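Local coordinates for protein phosphoribosylaminoimidazole-succinocarboxamide synthase (Pyrococcus horikoshii, PDB 4O7W) that catalyses the ATP-dependent joining of L-aspartate to the carboxylate of a phosphoribosyl-aminoimidazole nucleotide, giving SAICAR in de novo purine biosynthesis, at residues 88-93 and 117-122; 93-98 and 168-173; 173-178 and 188-193. All coordinates share one frame; numbering follows the deposited sequence.

Interaction 1: residues 88-93 and 117-122; sequences LEVVVR and VELYYK. With TYD (thymidine-5'-diphosphate), chain B; ATP (adenosine-5'-triphosphate), chain C.
Strands 88-93 and 117-121 run antiparallel, their axes 4.6 Å apart, and pair from Leu88 with Tyr121 to Val92 with Val117. Together they form a two-strand ladder in the large antiparallel sheet of the SAICAR synthetase fold, with two hydrogen-bonded pairs, Glu89 with Tyr120 and Val91 with Glu118. Val91 and Glu118 bond both ways, and the Glu118 N to Val91 O bond is 2.7 Å long.

One face carries aliphatic side chains: Val90 sends CG1 to Val117 CG1 and CG2 to Leu119 CD2, while Val92 and Val117 continue on to helix 143-165. The other face, with Glu89, Val91, Glu118 and Tyr120, looks onto the bound thymidine diphosphate. Tyr120 runs its ring alongside the strand, its edge toward Glu89 O, and Tyr120 CE2 meets Val91 CG2 at 3.6 Å; the thymine methyl C5M sits over one ring face, displaced toward the rim. Val91 CG1 touches the ligand's C5'.

Arg93 bends at chi3 (71°), which swings its guanidinium round to both Glu118 and the alpha-phosphate of the nucleotide. NH1 gives one bond to phosphate O2A, and NH2 reaches O1A at 2.7 Å. At the far end of the ladder the Lys122 chain crosses Glu89 at about a right angle, CG lying 3.6 Å from Glu89 OE1; its NZ pairs with Glu177 and lies beside the ATP.

Glu118 OE1 is gripped by two donors on opposite faces of its carboxylate plane. Arg93 NH1 comes from the syn side at 2.8 Å, 33° out of that plane, whereas the Tyr120 hydroxyl donates to the same OE1 from above the other face at 2.6 Å.

Interaction 2: residues 93-98 and 168-173; sequences RNVVAG and GIILVD. With TYD (thymidine-5'-diphosphate), chain B.
The pocket that holds the thymidine diphosphate has one wall here, where strand 84-93 turns a corner at Asn94 and the following loop folds over strand 169-173 beside the sugar and alpha-phosphate of the ligand. Arg93 and Asp173 form a single antiparallel non-hydrogen-bonded pair, and beyond it Val172 O holds the corner by accepting two backbone bonds. Asn94 N donates to Val172 O at 2.8 Å. Val95 N donates to the same Val172 O at 3.1 Å, in the carbonyl plane on a lone pair. Asn94 ND2 adds a third bond, 2.9 Å to Leu171 O; that oxygen lies in the amide plane, although the donor stands above the carbonyl plane. Asn94 OD1 is taken by Asn157, so both ends of the amide are held.

Val172 CG1 fills the bend of the loop, meeting Ala97 CB at 3.7 Å and the CB of Val95. Arg93 and Asp173 lie side by side and point the same way, with guanidinium and carboxylate planes perpendicular. Their salt bridge, Arg93 NH2 to Asp173 OD2, is long at 3.3 Å; Arg198 is a further partner of OD2. A water reinforces the link, accepting from Arg93 NE at 2.8 Å and lying within hydrogen-bonding distance of Asp173 OD2 and Val95 O. With chi1 at 58°, Asp173 places its carboxylate beside the deoxyribose, and OD1 accepts from the ligand O3' at 2.7 Å.

One carboxylate therefore divides its work, OD1 on the sugar hydroxyl and OD2 on two arginines that also bind the nucleotide, which ties sugar recognition to phosphate binding.

Interaction 3: residues 173-178 and 188-193; sequences DFKLEF and LADEIS. With TYD (thymidine-5'-diphosphate), chain B; ATP (adenosine-5'-triphosphate), chain C.
Lys175 reaches from strand 173-176 of the large antiparallel sheet to Asp190 of the loop 188-193, between the two bound nucleotides. Its CB lies 3.4 Å from N1 of the thymine, and CG stays close to the same base. Bends at chi2 (-90°) and chi3 (-72°) curl the chain beneath the ring, so that CE comes near N3. NZ then makes a salt bridge to Asp190 OD1 at 3.2 Å, another to Glu177 OE2, and donates to two waters. One of these waters reaches Glu191 O and the other Asp190 OD1.

The Glu177 and Asp190 carboxylates are stacked almost parallel, their nearest oxygens, OE2 and OD1, 3.8 Å apart. Lys175, bridging both, probably offsets the repulsion, as do Lys122 on Glu177 and Lys13 on Asp190. Glu177 OE1 accepts from the ATP ribose O2' at 2.6 Å.

Where the chain continues, Ala189 N donates to Glu177 O, beside the single antiparallel pair of Phe178 with Leu188. Leu176 CD2 meets Ile192 CD1, which packs on toward helix 45-62. Leu188 CD1 wedges between Leu176 CB, at 3.7 Å, and the Phe178 ring, making a CH-pi contact over one face, 4.1 Å from the ring centroid and 25° off its normal.

How the interactions relate
Strand 84-93 lies between its antiparallel neighbours 111-121 and 169-180 in the large sheet, and each interaction has at least one segment on these strands; interactions 2 and 3 set strand 169-180 against loops. Interactions 1 and 3 have centres about 10 Å apart; interaction 2 is about 15 Å from either. Both segments of interaction 1 precede those of interaction 3, whereas the segments of interactions 1 and 2 alternate along the chain. Arg93 is common to interactions 1 and 2, Asp173 to interactions 2 and 3. The bond from Val90 N to Leu176 O probably ties interactions 1 and 3 together. All three touch the thymidine diphosphate, and interactions 1 and 3 also reach ATP, so this sheet contributes to both nucleotide sites.

Interaction 1: residues 88-93 and 117-122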
# COMPACT_ATOMS: atom_id res chain seq x y z
N LEU A 88 -9.92 -7.61 6.19
CA LEU A 88 -9.56 -6.89 4.96
C LEU A 88 -10.77 -6.24 4.32
O LEU A 88 -11.90 -6.71 4.45
CB LEU A 88 -8.92 -7.83 3.93
CG LEU A 88 -7.60 -8.57 4.26
CD1 LEU A 88 -7.31 -9.61 3.18
CD2 LEU A 88 -6.43 -7.61 4.43
N GLU A 89 -10.51 -5.13 3.65
CA GLU A 89 -11.42 -4.60 2.66
C GLU A 89 -10.65 -4.67 1.36
O GLU A 89 -9.54 -4.13 1.26
CB GLU A 89 -11.84 -3.19 3.06
CG GLU A 89 -12.88 -3.23 4.19
CD GLU A 89 -12.93 -1.97 5.03
OE1 GLU A 89 -13.82 -1.88 5.91
OE2 GLU A 89 -12.06 -1.07 4.84
N VAL A 90 -11.21 -5.39 0.38
CA VAL A 90 -10.55 -5.67 -0.90
C VAL A 90 -11.16 -4.80 -1.97
O VAL A 90 -12.32 -4.98 -2.33
CB VAL A 90 -10.66 -7.17 -1.27
CG1 VAL A 90 -9.92 -7.46 -2.59
CG2 VAL A 90 -10.09 -8.03 -0.15
N VAL A 91 -10.40 -3.83 -2.45
CA VAL A 91 -10.93 -2.85 -3.38
C VAL A 91 -10.45 -3.13 -4.82
O VAL A 91 -9.25 -3.30 -5.07
CB VAL A 91 -10.58 -1.40 -2.93
CG1 VAL A 91 -11.06 -0.40 -3.96
CG2 VAL A 91 -11.21 -1.09 -1.55
N VAL A 92 -11.40 -3.22 -5.75
CA VAL A 92 -11.09 -3.39 -7.17
C VAL A 92 -11.49 -2.10 -7.90
O VAL A 92 -12.55 -1.54 -7.63
CB VAL A 92 -11.86 -4.59 -7.77
CG1 VAL A 92 -11.46 -4.84 -9.21
CG2 VAL A 92 -11.65 -5.85 -6.94
N ARG A 93 -10.62 -1.60 -8.78
CA ARG A 93 -10.83 -0.30 -9.42
C ARG A 93 -10.62 -0.41 -10.95
O ARG A 93 -9.59 -0.90 -11.41
CB ARG A 93 -9.89 0.76 -8.79
CG ARG A 93 -9.58 0.51 -7.30
CD ARG A 93 -8.77 1.63 -6.62
NE ARG A 93 -9.60 2.81 -6.43
CZ ARG A 93 -9.90 3.40 -5.28
NH1 ARG A 93 -9.41 2.98 -4.11
NH2 ARG A 93 -10.71 4.44 -5.31
N VAL A 117 -6.20 -3.82 -7.79
CA VAL A 117 -6.71 -4.40 -6.54
C VAL A 117 -5.91 -3.79 -5.41
O VAL A 117 -4.67 -3.75 -5.46
CB VAL A 117 -6.56 -5.94 -6.49
CG1 VAL A 117 -7.25 -6.51 -5.25
CG2 VAL A 117 -7.13 -6.59 -7.75
N GLU A 118 -6.61 -3.30 -4.39
CA GLU A 118 -5.97 -2.72 -3.20
C GLU A 118 -6.50 -3.45 -1.98
O GLU A 118 -7.69 -3.78 -1.88
CB GLU A 118 -6.26 -1.23 -3.09
CG GLU A 118 -5.76 -0.38 -4.26
CD GLU A 118 -6.26 1.06 -4.21
OE1 GLU A 118 -7.23 1.35 -3.48
OE2 GLU A 118 -5.69 1.92 -4.92
N LEU A 119 -5.59 -3.73 -1.05
CA LEU A 119 -5.95 -4.36 0.21
C LEU A 119 -5.86 -3.32 1.31
O LEU A 119 -4.86 -2.63 1.43
CB LEU A 119 -4.97 -5.48 0.52
CG LEU A 119 -4.86 -6.57 -0.54
CD1 LEU A 119 -3.70 -7.49 -0.18
CD2 LEU A 119 -6.18 -7.33 -0.66
N TYR A 120 -6.92 -3.21 2.11
CA TYR A 120 -6.98 -2.30 3.24
C TYR A 120 -7.17 -3.13 4.50
O TYR A 120 -8.04 -4.00 4.55
CB TYR A 120 -8.12 -1.29 3.10
CG TYR A 120 -7.87 -0.29 2.00
CD1 TYR A 120 -7.16 0.89 2.24
CD2 TYR A 120 -8.33 -0.54 0.70
CE1 TYR A 120 -6.92 1.80 1.23
CE2 TYR A 120 -8.10 0.37 -0.32
CZ TYR A 120 -7.39 1.52 -0.06
OH TYR A 120 -7.17 2.40 -1.09
N TYR A 121 -6.34 -2.88 5.50
CA TYR A 121 -6.44 -3.57 6.75
C TYR A 121 -7.58 -2.96 7.60
O TYR A 121 -7.56 -1.77 7.91
CB TYR A 121 -5.08 -3.50 7.46
CG TYR A 121 -5.05 -3.95 8.91
CD1 TYR A 121 -5.81 -5.04 9.37
CD2 TYR A 121 -4.22 -3.29 9.83
CE1 TYR A 121 -5.75 -5.44 10.70
CE2 TYR A 121 -4.15 -3.69 11.14
CZ TYR A 121 -4.92 -4.75 11.57
OH TYR A 121 -4.82 -5.10 12.88
N LYS A 122 -8.57 -3.78 7.95
CA LYS A 122 -9.69 -3.33 8.79
C LYS A 122 -9.27 -3.14 10.22
O LYS A 122 -9.15 -4.09 10.97
CB LYS A 122 -10.84 -4.33 8.75
CG LYS A 122 -11.67 -4.23 7.50
CD LYS A 122 -12.79 -5.26 7.53
CE LYS A 122 -13.90 -4.77 8.42
NZ LYS A 122 -15.12 -5.56 8.16
PA TYD B . -11.97 4.64 -2.01
O1A TYD B . -11.91 5.53 -3.21
O2A TYD B . -10.69 3.89 -1.68
O3A TYD B . -12.36 5.41 -0.66
PB TYD B . -13.48 6.55 -0.41
O1B TYD B . -13.48 7.45 -1.63
O2B TYD B . -14.78 5.77 -0.28
O3B TYD B . -13.04 7.16 0.89
O5' TYD B . -13.18 3.62 -2.20
C5' TYD B . -13.15 2.68 -3.26
C4' TYD B . -14.48 1.94 -3.40
O4' TYD B . -14.57 0.95 -2.37
C3' TYD B . -15.73 2.83 -3.27
O3' TYD B . -16.73 2.29 -4.12
C2' TYD B . -16.19 2.64 -1.84
C1' TYD B . -15.66 1.25 -1.49
N1 TYD B . -15.17 1.16 -0.11
C2 TYD B . -16.09 0.93 0.96
O2 TYD B . -17.31 0.80 0.73
N3 TYD B . -15.65 0.83 2.22
C4 TYD B . -14.33 0.93 2.50
O4 TYD B . -13.93 0.82 3.67
C5 TYD B . -13.34 1.15 1.41
C5M TYD B . -11.85 1.26 1.68
C6 TYD B . -13.84 1.26 0.12
PG ATP C . -16.58 -3.00 10.62
O1G ATP C . -15.72 -2.40 11.71
O2G ATP C . -17.36 -4.20 11.06
O3G ATP C . -15.89 -3.13 9.29
PB ATP C . -19.24 -1.97 10.75
O1B ATP C . -19.33 -2.35 12.20
O2B ATP C . -19.86 -0.68 10.26
O3B ATP C . -17.69 -1.87 10.33
PA ATP C . -21.35 -3.24 9.29
O1A ATP C . -21.31 -3.21 7.79
O2A ATP C . -22.25 -2.23 9.99
O3A ATP C . -19.83 -3.18 9.84
O5' ATP C . -21.85 -4.70 9.78
C5' ATP C . -21.41 -5.91 9.15
C4' ATP C . -20.31 -6.60 9.97
O4' ATP C . -20.40 -8.03 9.85
C3' ATP C . -18.93 -6.27 9.44
O3' ATP C . -18.05 -6.36 10.56
C2' ATP C . -18.63 -7.40 8.47
O2' ATP C . -17.25 -7.58 8.23
C1' ATP C . -19.24 -8.59 9.20
N9 ATP C . -19.68 -9.68 8.28
C8 ATP C . -20.17 -9.55 7.03
N7 ATP C . -20.47 -10.75 6.51
C5 ATP C . -20.19 -11.69 7.44
C6 ATP C . -20.27 -13.18 7.57
N6 ATP C . -20.73 -13.95 6.56
N1 ATP C . -19.83 -13.74 8.72
C2 ATP C . -19.37 -13.02 9.75
N3 ATP C . -19.28 -11.68 9.71
C4 ATP C . -19.66 -10.97 8.61

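Interaction 2: residues 93-98 and 168-173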
# COMPACT_ATOMS: atom_id res chain seq x y z
N ARG A 93 -10.62 -1.60 -8.78
CA ARG A 93 -10.83 -0.30 -9.42
C ARG A 93 -10.62 -0.41 -10.95
O ARG A 93 -9.59 -0.90 -11.41
CB ARG A 93 -9.89 0.76 -8.79
CG ARG A 93 -9.58 0.51 -7.30
CD ARG A 93 -8.77 1.63 -6.62
NE ARG A 93 -9.60 2.81 -6.43
CZ ARG A 93 -9.90 3.40 -5.28
NH1 ARG A 93 -9.41 2.98 -4.11
NH2 ARG A 93 -10.71 4.44 -5.31
N ASN A 94 -11.63 0.03 -11.72
CA ASN A 94 -11.57 0.06 -13.20
C ASN A 94 -11.34 1.47 -13.74
O ASN A 94 -10.70 1.65 -14.78
CB ASN A 94 -12.87 -0.49 -13.80
CG ASN A 94 -13.19 -1.89 -13.30
OD1 ASN A 94 -12.36 -2.80 -13.42
ND2 ASN A 94 -14.37 -2.06 -12.70
N VAL A 95 -11.88 2.45 -13.02
CA VAL A 95 -11.84 3.84 -13.40
C VAL A 95 -11.37 4.64 -12.18
O VAL A 95 -11.79 4.35 -11.05
CB VAL A 95 -13.24 4.31 -13.86
CG1 VAL A 95 -13.31 5.82 -14.01
CG2 VAL A 95 -13.62 3.61 -15.17
N VAL A 96 -10.49 5.62 -12.41
CA VAL A 96 -9.93 6.48 -11.35
C VAL A 96 -11.02 7.33 -10.69
O VAL A 96 -11.77 8.07 -11.37
CB VAL A 96 -8.78 7.35 -11.90
CG1 VAL A 96 -8.27 8.34 -10.85
CG2 VAL A 96 -7.63 6.47 -12.38
N ALA A 97 -11.12 7.18 -9.37
CA ALA A 97 -12.05 7.94 -8.54
C ALA A 97 -11.61 7.81 -7.09
O ALA A 97 -10.73 6.99 -6.77
CB ALA A 97 -13.47 7.40 -8.71
N GLY A 98 -12.21 8.61 -6.22
CA GLY A 98 -11.96 8.55 -4.79
C GLY A 98 -10.49 8.66 -4.43
O GLY A 98 -9.76 9.50 -4.97
N GLY A 168 -26.19 -0.14 -19.03
CA GLY A 168 -25.82 1.28 -19.13
C GLY A 168 -25.17 1.82 -17.86
O GLY A 168 -25.25 3.02 -17.58
N ILE A 169 -24.55 0.93 -17.09
CA ILE A 169 -23.88 1.35 -15.84
C ILE A 169 -22.41 0.98 -15.86
O ILE A 169 -22.04 -0.16 -16.17
CB ILE A 169 -24.58 0.76 -14.59
CG1 ILE A 169 -26.01 1.31 -14.47
CG2 ILE A 169 -23.79 1.06 -13.31
CD1 ILE A 169 -26.96 0.37 -13.75
N ILE A 170 -21.57 1.95 -15.56
CA ILE A 170 -20.14 1.75 -15.44
C ILE A 170 -19.79 1.44 -13.99
O ILE A 170 -20.11 2.21 -13.07
CB ILE A 170 -19.34 2.99 -15.90
CG1 ILE A 170 -19.69 3.32 -17.37
CG2 ILE A 170 -17.85 2.73 -15.74
CD1 ILE A 170 -19.28 4.72 -17.79
N LEU A 171 -19.17 0.29 -13.80
CA LEU A 171 -18.66 -0.09 -12.49
C LEU A 171 -17.29 0.54 -12.34
O LEU A 171 -16.30 0.07 -12.90
CB LEU A 171 -18.61 -1.61 -12.34
CG LEU A 171 -18.04 -2.18 -11.04
CD1 LEU A 171 -18.91 -1.83 -9.83
CD2 LEU A 171 -17.87 -3.69 -11.18
N VAL A 172 -17.24 1.63 -11.58
CA VAL A 172 -16.03 2.42 -11.45
C VAL A 172 -15.02 1.73 -10.52
O VAL A 172 -13.86 1.55 -10.87
CB VAL A 172 -16.39 3.84 -10.96
CG1 VAL A 172 -15.17 4.59 -10.43
CG2 VAL A 172 -17.09 4.61 -12.08
N ASP A 173 -15.50 1.33 -9.33
CA ASP A 173 -14.71 0.59 -8.35
C ASP A 173 -15.68 0.02 -7.33
O ASP A 173 -16.87 0.32 -7.40
CB ASP A 173 -13.66 1.48 -7.67
CG ASP A 173 -14.26 2.68 -6.96
OD1 ASP A 173 -15.40 2.60 -6.49
OD2 ASP A 173 -13.58 3.72 -6.86
PA TYD B . -11.97 4.64 -2.01
O1A TYD B . -11.91 5.53 -3.21
O2A TYD B . -10.69 3.89 -1.68
O3A TYD B . -12.36 5.41 -0.66
PB TYD B . -13.48 6.55 -0.41
O1B TYD B . -13.48 7.45 -1.63
O2B TYD B . -14.78 5.77 -0.28
O3B TYD B . -13.04 7.16 0.89
O5' TYD B . -13.18 3.62 -2.20
C5' TYD B . -13.15 2.68 -3.26
C4' TYD B . -14.48 1.94 -3.40
O4' TYD B . -14.57 0.95 -2.37
C3' TYD B . -15.73 2.83 -3.27
O3' TYD B . -16.73 2.29 -4.12
C2' TYD B . -16.19 2.64 -1.84
C1' TYD B . -15.66 1.25 -1.49
N1 TYD B . -15.17 1.16 -0.11
C2 TYD B . -16.09 0.93 0.96
O2 TYD B . -17.31 0.80 0.73
N3 TYD B . -15.65 0.83 2.22
C4 TYD B . -14.33 0.93 2.50
O4 TYD B . -13.93 0.82 3.67
C5 TYD B . -13.34 1.15 1.41
C5M TYD B . -11.85 1.26 1.68
C6 TYD B . -13.84 1.26 0.12
O HOH W 1 -11.25 4.04 -8.40

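Interaction 3: residues 173-178 and 188-193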
# COMPACT_ATOMS: atom_id res chain seq x y z
N ASP A 173 -15.50 1.33 -9.33
CA ASP A 173 -14.71 0.59 -8.35
C ASP A 173 -15.68 0.02 -7.33
O ASP A 173 -16.87 0.32 -7.40
CB ASP A 173 -13.66 1.48 -7.67
CG ASP A 173 -14.26 2.68 -6.96
OD1 ASP A 173 -15.40 2.60 -6.49
OD2 ASP A 173 -13.58 3.72 -6.86
N PHE A 174 -15.18 -0.80 -6.41
CA PHE A 174 -16.02 -1.40 -5.37
C PHE A 174 -15.17 -2.11 -4.33
O PHE A 174 -13.99 -2.39 -4.57
CB PHE A 174 -17.04 -2.40 -5.98
CG PHE A 174 -16.41 -3.58 -6.69
CD1 PHE A 174 -16.27 -4.80 -6.04
CD2 PHE A 174 -16.00 -3.47 -8.01
CE1 PHE A 174 -15.72 -5.90 -6.69
CE2 PHE A 174 -15.43 -4.57 -8.67
CZ PHE A 174 -15.28 -5.79 -8.01
N LYS A 175 -15.79 -2.41 -3.20
CA LYS A 175 -15.10 -3.04 -2.09
C LYS A 175 -15.79 -4.37 -1.74
O LYS A 175 -17.01 -4.44 -1.67
CB LYS A 175 -15.09 -2.11 -0.87
CG LYS A 175 -14.36 -2.67 0.36
CD LYS A 175 -15.29 -3.46 1.29
CE LYS A 175 -16.27 -2.54 2.04
NZ LYS A 175 -17.39 -3.34 2.66
N LEU A 176 -14.98 -5.41 -1.54
CA LEU A 176 -15.46 -6.69 -1.05
C LEU A 176 -14.81 -7.05 0.28
O LEU A 176 -13.76 -6.50 0.65
CB LEU A 176 -15.15 -7.82 -2.04
CG LEU A 176 -15.66 -7.67 -3.48
CD1 LEU A 176 -15.05 -8.76 -4.34
CD2 LEU A 176 -17.18 -7.66 -3.55
N GLU A 177 -15.45 -8.00 0.97
CA GLU A 177 -14.93 -8.63 2.16
C GLU A 177 -15.13 -10.14 2.06
O GLU A 177 -16.03 -10.63 1.34
CB GLU A 177 -15.63 -8.08 3.41
CG GLU A 177 -15.46 -6.57 3.63
CD GLU A 177 -16.02 -6.08 4.95
OE1 GLU A 177 -16.24 -6.89 5.89
OE2 GLU A 177 -16.25 -4.87 5.08
N PHE A 178 -14.27 -10.88 2.76
CA PHE A 178 -14.18 -12.31 2.63
C PHE A 178 -13.97 -12.92 4.00
O PHE A 178 -13.39 -12.28 4.89
CB PHE A 178 -12.96 -12.69 1.78
CG PHE A 178 -13.06 -12.29 0.34
CD1 PHE A 178 -13.59 -13.17 -0.61
CD2 PHE A 178 -12.61 -11.04 -0.08
CE1 PHE A 178 -13.67 -12.82 -1.95
CE2 PHE A 178 -12.69 -10.68 -1.42
CZ PHE A 178 -13.23 -11.56 -2.35
N LEU A 188 -17.08 -15.18 -0.24
CA LEU A 188 -17.38 -13.76 -0.37
C LEU A 188 -18.47 -13.37 0.62
O LEU A 188 -19.47 -14.08 0.75
CB LEU A 188 -17.79 -13.44 -1.80
CG LEU A 188 -18.21 -12.00 -2.13
CD1 LEU A 188 -17.03 -11.06 -1.96
CD2 LEU A 188 -18.69 -11.93 -3.57
N ALA A 189 -18.28 -12.25 1.31
CA ALA A 189 -19.09 -11.93 2.47
C ALA A 189 -19.65 -10.50 2.43
O ALA A 189 -19.78 -9.91 1.36
CB ALA A 189 -18.29 -12.19 3.74
N ASP A 190 -19.99 -9.96 3.60
CA ASP A 190 -20.55 -8.61 3.73
C ASP A 190 -21.66 -8.28 2.70
O ASP A 190 -22.59 -9.07 2.52
CB ASP A 190 -19.42 -7.57 3.70
CG ASP A 190 -19.84 -6.25 4.34
OD1 ASP A 190 -19.79 -5.23 3.64
OD2 ASP A 190 -20.21 -6.24 5.54
N GLU A 191 -21.56 -7.13 2.02
CA GLU A 191 -22.62 -6.66 1.14
C GLU A 191 -22.07 -6.25 -0.21
O GLU A 191 -20.86 -6.04 -0.34
CB GLU A 191 -23.35 -5.45 1.78
CG GLU A 191 -22.57 -4.14 1.71
CD GLU A 191 -23.28 -2.96 2.38
OE1 GLU A 191 -24.21 -2.37 1.78
OE2 GLU A 191 -22.88 -2.61 3.50
N ILE A 192 -22.96 -6.11 -1.19
CA ILE A 192 -22.63 -5.49 -2.46
C ILE A 192 -23.80 -4.56 -2.82
O ILE A 192 -24.88 -5.01 -3.19
CB ILE A 192 -22.39 -6.52 -3.60
CG1 ILE A 192 -21.24 -7.47 -3.26
CG2 ILE A 192 -22.06 -5.81 -4.91
CD1 ILE A 192 -21.03 -8.57 -4.29
N SER A 193 -23.57 -3.26 -2.67
CA SER A 193 -24.62 -2.28 -2.82
C SER A 193 -24.05 -0.96 -3.35
O SER A 193 -22.83 -0.83 -3.51
CB SER A 193 -25.29 -2.06 -1.47
OG SER A 193 -24.40 -1.38 -0.61
PA TYD B . -11.97 4.64 -2.01
O1A TYD B . -11.91 5.53 -3.21
O2A TYD B . -10.69 3.89 -1.68
O3A TYD B . -12.36 5.41 -0.66
PB TYD B . -13.48 6.55 -0.41
O1B TYD B . -13.48 7.45 -1.63
O2B TYD B . -14.78 5.77 -0.28
O3B TYD B . -13.04 7.16 0.89
O5' TYD B . -13.18 3.62 -2.20
C5' TYD B . -13.15 2.68 -3.26
C4' TYD B . -14.48 1.94 -3.40
O4' TYD B . -14.57 0.95 -2.37
C3' TYD B . -15.73 2.83 -3.27
O3' TYD B . -16.73 2.29 -4.12
C2' TYD B . -16.19 2.64 -1.84
C1' TYD B . -15.66 1.25 -1.49
N1 TYD B . -15.17 1.16 -0.11
C2 TYD B . -16.09 0.93 0.96
O2 TYD B . -17.31 0.80 0.73
N3 TYD B . -15.65 0.83 2.22
C4 TYD B . -14.33 0.93 2.50
O4 TYD B . -13.93 0.82 3.67
C5 TYD B . -13.34 1.15 1.41
C5M TYD B . -11.85 1.26 1.68
C6 TYD B . -13.84 1.26 0.12
PG ATP C . -16.58 -3.00 10.62
O1G ATP C . -15.72 -2.40 11.71
O2G ATP C . -17.36 -4.20 11.06
O3G ATP C . -15.89 -3.13 9.29
PB ATP C . -19.24 -1.97 10.75
O1B ATP C . -19.33 -2.35 12.20
O2B ATP C . -19.86 -0.68 10.26
O3B ATP C . -17.69 -1.87 10.33
PA ATP C . -21.35 -3.24 9.29
O1A ATP C . -21.31 -3.21 7.79
O2A ATP C . -22.25 -2.23 9.99
O3A ATP C . -19.83 -3.18 9.84
O5' ATP C . -21.85 -4.70 9.78
C5' ATP C . -21.41 -5.91 9.15
C4' ATP C . -20.31 -6.60 9.97
O4' ATP C . -20.40 -8.03 9.85
C3' ATP C . -18.93 -6.27 9.44
O3' ATP C . -18.05 -6.36 10.56
C2' ATP C . -18.63 -7.40 8.47
O2' ATP C . -17.25 -7.58 8.23
C1' ATP C . -19.24 -8.59 9.20
N9 ATP C . -19.68 -9.68 8.28
C8 ATP C . -20.17 -9.55 7.03
N7 ATP C . -20.47 -10.75 6.51
C5 ATP C . -20.19 -11.69 7.44
C6 ATP C . -20.27 -13.18 7.57
N6 ATP C . -20.73 -13.95 6.56
N1 ATP C . -19.83 -13.74 8.72
C2 ATP C . -19.37 -13.02 9.75
N3 ATP C . -19.28 -11.68 9.71
C4 ATP C . -19.66 -10.97 8.61
O HOH W 2 -18.48 -4.85 0.69
O HOH W 3 -19.74 -2.47 4.02
O HOH W 4 -18.24 -8.23 -0.29